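Local structure of hemoglobin component VII (Tokunagayusurika akamusi, 1X46) at residues R67-S70 against V71-A75; S125-A129 against G130-A134. The protein binds a heme group and, as a member of the globin family, probably carries or stores oxygen in the midge larva. One frame throughout, in Å; residues are numbered along the deposited sequence.

Interaction 1. Residues R67-S70 against V71-A75; sequences RIVS and VINEA. With HEM (protoporphyrin IX containing Fe), chain B.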
ATOM      1  N   ARG A  67      -7.635  -1.936  -8.447  1.00  8.62           N
ATOM      2  CA  ARG A  67      -8.326  -2.232  -7.192  1.00  9.12           C
ATOM      3  C   ARG A  67      -7.486  -1.846  -5.970  1.00 10.21           C
ATOM      4  O   ARG A  67      -8.021  -1.241  -5.036  1.00 12.35           O
ATOM      5  CB  ARG A  67      -8.698  -3.717  -7.127  1.00  8.94           C
ATOM      6  CG  ARG A  67      -9.817  -4.067  -8.082  1.00 10.88           C
ATOM      7  CD  ARG A  67     -10.122  -5.576  -8.120  1.00 11.26           C
ATOM      8  NE  ARG A  67     -11.391  -5.807  -8.801  1.00 12.57           N
ATOM      9  CZ  ARG A  67     -11.731  -6.901  -9.453  1.00 13.17           C
ATOM     10  NH1 ARG A  67     -10.899  -7.950  -9.533  1.00 14.92           N
ATOM     11  NH2 ARG A  67     -12.934  -6.926 -10.039  1.00 15.02           N
ATOM     12  N   ILE A  68      -6.187  -2.196  -5.951  1.00 10.91           N
ATOM     13  CA  ILE A  68      -5.309  -1.895  -4.812  1.00 10.61           C
ATOM     14  C   ILE A  68      -5.224  -0.391  -4.656  1.00  9.13           C
ATOM     15  O   ILE A  68      -5.394   0.148  -3.564  1.00  9.89           O
ATOM     16  CB  ILE A  68      -3.868  -2.444  -5.033  1.00 10.13           C
ATOM     17  CG1 ILE A  68      -3.884  -3.974  -4.972  1.00 11.84           C
ATOM     18  CG2 ILE A  68      -2.882  -1.886  -3.942  1.00 13.02           C
ATOM     19  CD1 ILE A  68      -2.526  -4.594  -5.356  1.00 12.84           C
ATOM     20  N   VAL A  69      -4.984   0.286  -5.768  1.00 11.01           N
ATOM     21  CA  VAL A  69      -4.738   1.723  -5.729  1.00 10.94           C
ATOM     22  C   VAL A  69      -5.988   2.500  -5.360  1.00 11.47           C
ATOM     23  O   VAL A  69      -5.912   3.516  -4.681  1.00 13.23           O
ATOM     24  CB  VAL A  69      -4.126   2.201  -7.067  1.00 11.74           C
ATOM     25  CG1 VAL A  69      -4.273   3.730  -7.242  1.00 15.23           C
ATOM     26  CG2 VAL A  69      -2.668   1.790  -7.103  1.00 14.46           C
ATOM     27  N   SER A  70      -7.143   1.977  -5.750  1.00 10.28           N
ATOM     28  CA  SER A  70      -8.414   2.579  -5.367  1.00 10.94           C
ATOM     29  C   SER A  70      -8.524   2.684  -3.848  1.00 11.29           C
ATOM     30  O   SER A  70      -8.944   3.707  -3.315  1.00 11.31           O
ATOM     31  CB  SER A  70      -9.587   1.781  -5.903  1.00 12.79           C
ATOM     32  OG  SER A  70     -10.816   2.462  -5.652  1.00 18.18           O
ATOM     33  N   VAL A  71      -8.153   1.614  -3.156  1.00 10.17           N
ATOM     34  CA  VAL A  71      -8.233   1.603  -1.691  1.00  9.98           C
ATOM     35  C   VAL A  71      -7.165   2.509  -1.097  1.00 10.08           C
ATOM     36  O   VAL A  71      -7.440   3.287  -0.184  1.00 10.58           O
ATOM     37  CB  VAL A  71      -8.068   0.166  -1.166  1.00  8.71           C
ATOM     38  CG1 VAL A  71      -7.972   0.151   0.377  1.00 11.55           C
ATOM     39  CG2 VAL A  71      -9.228  -0.682  -1.616  1.00 12.47           C
ATOM     40  N   ILE A  72      -5.947   2.445  -1.608  1.00 10.19           N
ATOM     41  CA  ILE A  72      -4.914   3.345  -1.080  1.00  9.10           C
ATOM     42  C   ILE A  72      -5.301   4.805  -1.266  1.00 11.52           C
ATOM     43  O   ILE A  72      -5.138   5.602  -0.350  1.00 11.58           O
ATOM     44  CB  ILE A  72      -3.512   3.040  -1.704  1.00 10.33           C
ATOM     45  CG1 ILE A  72      -3.094   1.609  -1.389  1.00 11.59           C
ATOM     46  CG2 ILE A  72      -2.442   4.020  -1.160  1.00 12.17           C
ATOM     47  CD1 ILE A  72      -1.775   1.131  -2.052  1.00 13.09           C
ATOM     48  N   ASN A  73      -5.785   5.147  -2.463  1.00 10.70           N
ATOM     49  CA  ASN A  73      -6.243   6.497  -2.772  1.00 12.14           C
ATOM     50  C   ASN A  73      -7.272   6.972  -1.763  1.00 13.99           C
ATOM     51  O   ASN A  73      -7.189   8.119  -1.284  1.00 13.73           O
ATOM     52  CB  ASN A  73      -6.935   6.515  -4.123  1.00 13.28           C
ATOM     53  CG  ASN A  73      -5.994   6.632  -5.275  1.00 18.56           C
ATOM     54  OD1 ASN A  73      -4.778   6.767  -5.122  1.00 20.70           O
ATOM     55  ND2 ASN A  73      -6.562   6.551  -6.476  1.00 17.42           N
ATOM     56  N   GLU A  74      -8.274   6.138  -1.487  1.00 11.30           N
ATOM     57  CA  GLU A  74      -9.292   6.521  -0.525  1.00 12.10           C
ATOM     58  C   GLU A  74      -8.714   6.694   0.856  1.00 12.44           C
ATOM     59  O   GLU A  74      -9.050   7.659   1.566  1.00 12.59           O
ATOM     60  CB  GLU A  74     -10.457   5.541  -0.471  1.00 13.85           C
ATOM     61  CG  GLU A  74     -11.592   6.121   0.366  1.00 17.69           C
ATOM     62  CD  GLU A  74     -12.811   5.231   0.517  1.00 21.37           C
ATOM     63  OE1 GLU A  74     -12.787   4.044   0.122  1.00 23.12           O
ATOM     64  OE2 GLU A  74     -13.797   5.755   1.084  1.00 21.53           O
ATOM     65  N   ALA A  75      -7.879   5.751   1.276  1.00 10.78           N
ATOM     66  CA  ALA A  75      -7.317   5.859   2.627  1.00 11.33           C
ATOM     67  C   ALA A  75      -6.510   7.148   2.756  1.00 13.23           C
ATOM     68  O   ALA A  75      -6.612   7.872   3.754  1.00 13.24           O
ATOM     69  CB  ALA A  75      -6.448   4.630   2.942  1.00 13.73           C
TER
HETATM   70  CHA HEM B 151      -7.211  -8.912  -3.140  1.00 11.41           C
HETATM   71  CHB HEM B 151      -6.191  -4.432  -1.591  1.00  8.90           C
HETATM   72  CHC HEM B 151      -1.914  -6.000   0.052  1.00 10.48           C
HETATM   73  CHD HEM B 151      -2.897 -10.468  -1.496  1.00  9.97           C
HETATM   74  C1A HEM B 151      -7.267  -7.565  -2.920  1.00  9.17           C
HETATM   75  C2A HEM B 151      -8.346  -6.703  -3.352  1.00 11.95           C
HETATM   76  C3A HEM B 151      -8.046  -5.482  -2.922  1.00 11.61           C
HETATM   77  C4A HEM B 151      -6.825  -5.514  -2.167  1.00 10.70           C
HETATM   78  CMA HEM B 151      -8.902  -4.214  -3.140  1.00 11.84           C
HETATM   79  CAA HEM B 151      -9.546  -7.135  -4.254  1.00 11.71           C
HETATM   80  CBA HEM B 151     -10.684  -7.904  -3.552  1.00 13.53           C
HETATM   81  CGA HEM B 151     -11.382  -7.014  -2.553  1.00 14.41           C
HETATM   82  O1A HEM B 151     -11.423  -7.366  -1.357  1.00 15.66           O
HETATM   83  O2A HEM B 151     -11.906  -5.934  -2.948  1.00 16.06           O
HETATM   84  C1B HEM B 151      -4.930  -4.440  -1.058  1.00  9.92           C
HETATM   85  C2B HEM B 151      -4.202  -3.314  -0.523  1.00 11.57           C
HETATM   86  C3B HEM B 151      -3.008  -3.754  -0.066  1.00 12.99           C
HETATM   87  C4B HEM B 151      -2.982  -5.188  -0.289  1.00 11.22           C
HETATM   88  CMB HEM B 151      -4.747  -1.860  -0.529  1.00 12.81           C
HETATM   89  CAB HEM B 151      -1.818  -3.017   0.591  1.00 15.18           C
HETATM   90  CBB HEM B 151      -1.831  -1.736   0.957  1.00 21.00           C
HETATM   91  C1C HEM B 151      -1.785  -7.333  -0.217  1.00 10.19           C
HETATM   92  C2C HEM B 151      -0.651  -8.194   0.103  1.00 10.26           C
HETATM   93  C3C HEM B 151      -0.910  -9.417  -0.355  1.00 11.02           C
HETATM   94  C4C HEM B 151      -2.236  -9.399  -0.941  1.00 10.15           C
HETATM   95  CMC HEM B 151       0.624  -7.731   0.851  1.00 10.46           C
HETATM   96  CAC HEM B 151      -0.008 -10.675  -0.250  1.00 15.42           C
HETATM   97  C1D HEM B 151      -4.158 -10.453  -2.023  1.00 10.75           C
HETATM   98  C2D HEM B 151      -4.810 -11.611  -2.577  1.00 12.55           C
HETATM   99  C3D HEM B 151      -6.140 -11.132  -3.074  1.00 11.87           C
HETATM  100  C4D HEM B 151      -6.145  -9.713  -2.809  1.00  8.77           C
HETATM  101  CMD HEM B 151      -4.240 -13.043  -2.634  1.00 11.22           C
HETATM  102  CAD HEM B 151      -7.224 -11.999  -3.762  1.00 13.11           C
HETATM  103  CBD HEM B 151      -6.918 -12.170  -5.246  1.00 18.38           C
HETATM  104  CGD HEM B 151      -7.912 -13.123  -5.882  1.00 22.83           C
HETATM  105  O1D HEM B 151      -9.020 -13.315  -5.330  1.00 26.36           O
HETATM  106  O2D HEM B 151      -7.577 -13.713  -6.936  1.00 23.88           O
HETATM  107  NA  HEM B 151      -6.369  -6.816  -2.194  1.00  8.99           N
HETATM  108  NB  HEM B 151      -4.135  -5.582  -0.920  1.00 10.68           N
HETATM  109  NC  HEM B 151      -2.748  -8.103  -0.844  1.00  8.54           N
HETATM  110  ND  HEM B 151      -4.984  -9.328  -2.148  1.00 11.05           N
HETATM  111 FE   HEM B 151      -4.562  -7.457  -1.520  1.00 11.82          FE
HETATM  112  O   HOH W   1     -11.813   2.892  -2.769  1.00 26.94           O
HETATM  113  O   HOH W   2      -3.586  -7.092  -3.321  1.00 12.22           O
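S70 O is gripped from two directions, by E74 N one helical turn on, at 3.1 Å, and more weakly by water 1. Water 1 also donates to E74 OE1, 3.3 Å away, so it links the backbone carbonyl to the carboxylate of the extended E74 chain. One residue back, V69 O receives a shorter bond from N73 N, 2.8 Å long. Beside this bond the V69 and N73 side chains cross obliquely: V69 CG1, turned anti to the backbone N (chi1 162°), reaches forward along the helix and lies 3.7 Å from N73 ND2. N73 OD1 accepts from W19 of helix 9-20, which fixes the amide's rotation. Were N73 replaced by an alanine, the W19 indole N-H is likely to be left without its acceptor and a gap to open beside V69 CG1. This i to i+4 pattern continues round to the heme side of helix 59-78, the helix that in the globin fold lies over the distal face of the porphyrin. There I68 and I72 run side by side and point the same way, with I68 CG2 against I72 CD1 at 3.7 Å. I68 O takes the I72 amide and a weak bond from V71 N. V71 straddles two heme methyls, CG1 near CMB and CG2 near CMA, each at 3.9 Å, and V71 also meets V91 and Q95 of helix 85-100, which carries the axial H99. I68 CD1 comes within 3.4 Å of water 2, the ligand bound to the heme iron at 2.1 Å, and so forms part of the apolar wall beside the distal coordination site.

Interaction 2. Residues S125-A129 against G130-A134; sequences SGYNA and GTKKA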
ATOM      1  N   SER A 125       9.841  12.671  -7.155  1.00 21.46           N
ATOM      2  CA  SER A 125      10.873  13.699  -7.140  1.00 22.07           C
ATOM      3  C   SER A 125      11.074  14.268  -5.739  1.00 21.40           C
ATOM      4  O   SER A 125      10.117  14.524  -5.000  1.00 20.45           O
ATOM      5  CB  SER A 125      10.549  14.804  -8.154  1.00 26.32           C
ATOM      6  OG  SER A 125       9.432  15.563  -7.728  1.00 30.82           O
ATOM      7  N   GLY A 126      12.340  14.422  -5.364  1.00 20.19           N
ATOM      8  CA  GLY A 126      12.700  15.000  -4.083  1.00 16.57           C
ATOM      9  C   GLY A 126      12.593  14.082  -2.879  1.00 16.75           C
ATOM     10  O   GLY A 126      12.709  14.531  -1.751  1.00 18.10           O
ATOM     11  N   TYR A 127      12.352  12.796  -3.116  1.00 14.95           N
ATOM     12  CA  TYR A 127      12.245  11.820  -2.040  1.00 13.91           C
ATOM     13  C   TYR A 127      13.507  11.871  -1.178  1.00 12.49           C
ATOM     14  O   TYR A 127      14.621  11.835  -1.723  1.00 16.50           O
ATOM     15  CB  TYR A 127      12.101  10.424  -2.642  1.00 14.92           C
ATOM     16  CG  TYR A 127      11.871   9.322  -1.621  1.00 13.65           C
ATOM     17  CD1 TYR A 127      10.586   8.860  -1.350  1.00 12.23           C
ATOM     18  CD2 TYR A 127      12.936   8.759  -0.926  1.00 13.52           C
ATOM     19  CE1 TYR A 127      10.355   7.858  -0.425  1.00 14.85           C
ATOM     20  CE2 TYR A 127      12.715   7.732   0.001  1.00 15.33           C
ATOM     21  CZ  TYR A 127      11.418   7.307   0.249  1.00 13.05           C
ATOM     22  OH  TYR A 127      11.178   6.289   1.147  1.00 14.99           O
ATOM     23  N   ASN A 128      13.325  11.898   0.144  1.00 11.34           N
ATOM     24  CA  ASN A 128      14.442  11.930   1.073  1.00 10.63           C
ATOM     25  C   ASN A 128      14.088  11.255   2.389  1.00 11.17           C
ATOM     26  O   ASN A 128      13.022  10.628   2.522  1.00 10.32           O
ATOM     27  CB  ASN A 128      14.898  13.384   1.286  1.00 13.31           C
ATOM     28  CG  ASN A 128      13.791  14.288   1.823  1.00 12.53           C
ATOM     29  OD1 ASN A 128      12.937  13.852   2.561  1.00 14.08           O
ATOM     30  ND2 ASN A 128      13.821  15.574   1.439  1.00 17.09           N
ATOM     31  N   ALA A 129      14.945  11.379   3.391  1.00 10.46           N
ATOM     32  CA  ALA A 129      14.693  10.735   4.661  1.00 11.00           C
ATOM     33  C   ALA A 129      13.397  11.191   5.333  1.00 10.39           C
ATOM     34  O   ALA A 129      12.775  10.415   6.038  1.00 11.15           O
ATOM     35  CB  ALA A 129      15.855  10.994   5.608  1.00 11.88           C
ATOM     36  N   GLY A 130      12.999  12.437   5.088  1.00 11.51           N
ATOM     37  CA  GLY A 130      11.757  12.940   5.638  1.00 12.53           C
ATOM     38  C   GLY A 130      10.560  12.248   4.996  1.00 11.90           C
ATOM     39  O   GLY A 130       9.579  11.943   5.674  1.00 12.90           O
ATOM     40  N   THR A 131      10.636  12.040   3.682  1.00 11.26           N
ATOM     41  CA  THR A 131       9.576  11.329   2.950  1.00 11.94           C
ATOM     42  C   THR A 131       9.464   9.933   3.528  1.00 12.96           C
ATOM     43  O   THR A 131       8.362   9.438   3.813  1.00 11.38           O
ATOM     44  CB  THR A 131       9.875  11.216   1.450  1.00 11.33           C
ATOM     45  OG1 THR A 131      10.507  12.409   0.965  1.00 11.85           O
ATOM     46  CG2 THR A 131       8.570  11.047   0.650  1.00 14.10           C
ATOM     47  N   LYS A 132      10.617   9.281   3.712  1.00 10.97           N
ATOM     48  CA  LYS A 132      10.609   7.922   4.243  1.00 10.57           C
ATOM     49  C   LYS A 132      10.019   7.856   5.647  1.00 11.11           C
ATOM     50  O   LYS A 132       9.216   6.970   5.947  1.00 10.91           O
ATOM     51  CB  LYS A 132      12.044   7.370   4.235  1.00 13.27           C
ATOM     52  CG  LYS A 132      12.096   5.913   4.651  1.00 17.63           C
ATOM     53  CD  LYS A 132      13.482   5.477   5.075  1.00 26.16           C
ATOM     54  CE  LYS A 132      13.431   4.202   5.959  1.00 27.71           C
ATOM     55  NZ  LYS A 132      12.194   3.327   5.783  1.00 35.29           N
ATOM     56  N   LYS A 133      10.413   8.815   6.498  1.00 10.06           N
ATOM     57  CA  LYS A 133       9.894   8.906   7.858  1.00 10.94           C
ATOM     58  C   LYS A 133       8.384   9.099   7.872  1.00 11.50           C
ATOM     59  O   LYS A 133       7.698   8.451   8.659  1.00 12.30           O
ATOM     60  CB  LYS A 133      10.579  10.047   8.606  1.00 14.51           C
ATOM     61  CG  LYS A 133      10.310  10.040  10.090  1.00 19.29           C
ATOM     62  CD  LYS A 133      11.243  11.036  10.737  1.00 22.78           C
ATOM     63  CE  LYS A 133      10.565  12.379  10.811  1.00 26.98           C
ATOM     64  NZ  LYS A 133       9.540  12.343  11.906  1.00 30.62           N
ATOM     65  N   ALA A 134       7.874   9.949   6.973  1.00 10.37           N
ATOM     66  CA  ALA A 134       6.431  10.199   6.902  1.00 12.36           C
ATOM     67  C   ALA A 134       5.661   8.924   6.527  1.00 11.69           C
ATOM     68  O   ALA A 134       4.670   8.570   7.194  1.00 12.18           O
ATOM     69  CB  ALA A 134       6.122  11.306   5.936  1.00 12.81           C
TER
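The Y127 ring is overlapped on one face by T131, whose CB sits 4.0 Å from the ring centroid in a CH-pi contact offset toward the rim, while its methyl CG2 lies 3.6 Å from Y127 CD1. With CG anti to the backbone N (chi1 -175°), the tyrosine swings forward along the helix that is about to begin, and its hydroxyl ends near K132, the residue after T131: OH is 3.4 Å from K132 CB, which approaches the ring obliquely. The other branch of T131 is polar and belongs to the helix start. OG1 accepts from N128 N at 3.0 Å, a nearly straight bond, and in return N128 OD1 accepts from T131 N at 3.1 Å. This reciprocal pair is a capping box, with N128 as N-cap. N128 CG stands between the backbone N and the carbonyl carbon (chi1 59°), which folds the amide back over the first turn, where OD1 also takes a bond from G130 N. One side-chain oxygen thus caps two amides of the first turn, that of G130 only weakly. The backbone ladder then begins, K132 N bonding to N128 O and K133 N to A129 O. Beyond the ring K132 leads away, and its NZ forms a salt bridge with D136 a turn later. The loop and the helix it starts meet different neighbours: Y127 touches L120 and E121 of helix 106-123, while T131 touches S18 and A134 touches L14 and V15 of helix 9-20.

In the fold
From the N terminus, the chain passes through helices 9-20 and 26-36 and two short helices, 38-41 and 52-55, before helix 59-78, where interaction 1 lies within the helix. Helices 85-100 and 106-123 follow, and interaction 2 marks the turn out of the latter into helix 129-146. Each contact is local, so neither closes a long loop; they stand in series, without nesting or crossing. The centres of interactions 1 and 2 are about 21 Å apart, their nearest atoms about 12 Å. What they share is neighbours: helices 9-20 and 106-123 touch both. Interaction 1 ties these two helices to the heme pocket, whereas interaction 2 ties them to the start of the last helix, at the surface.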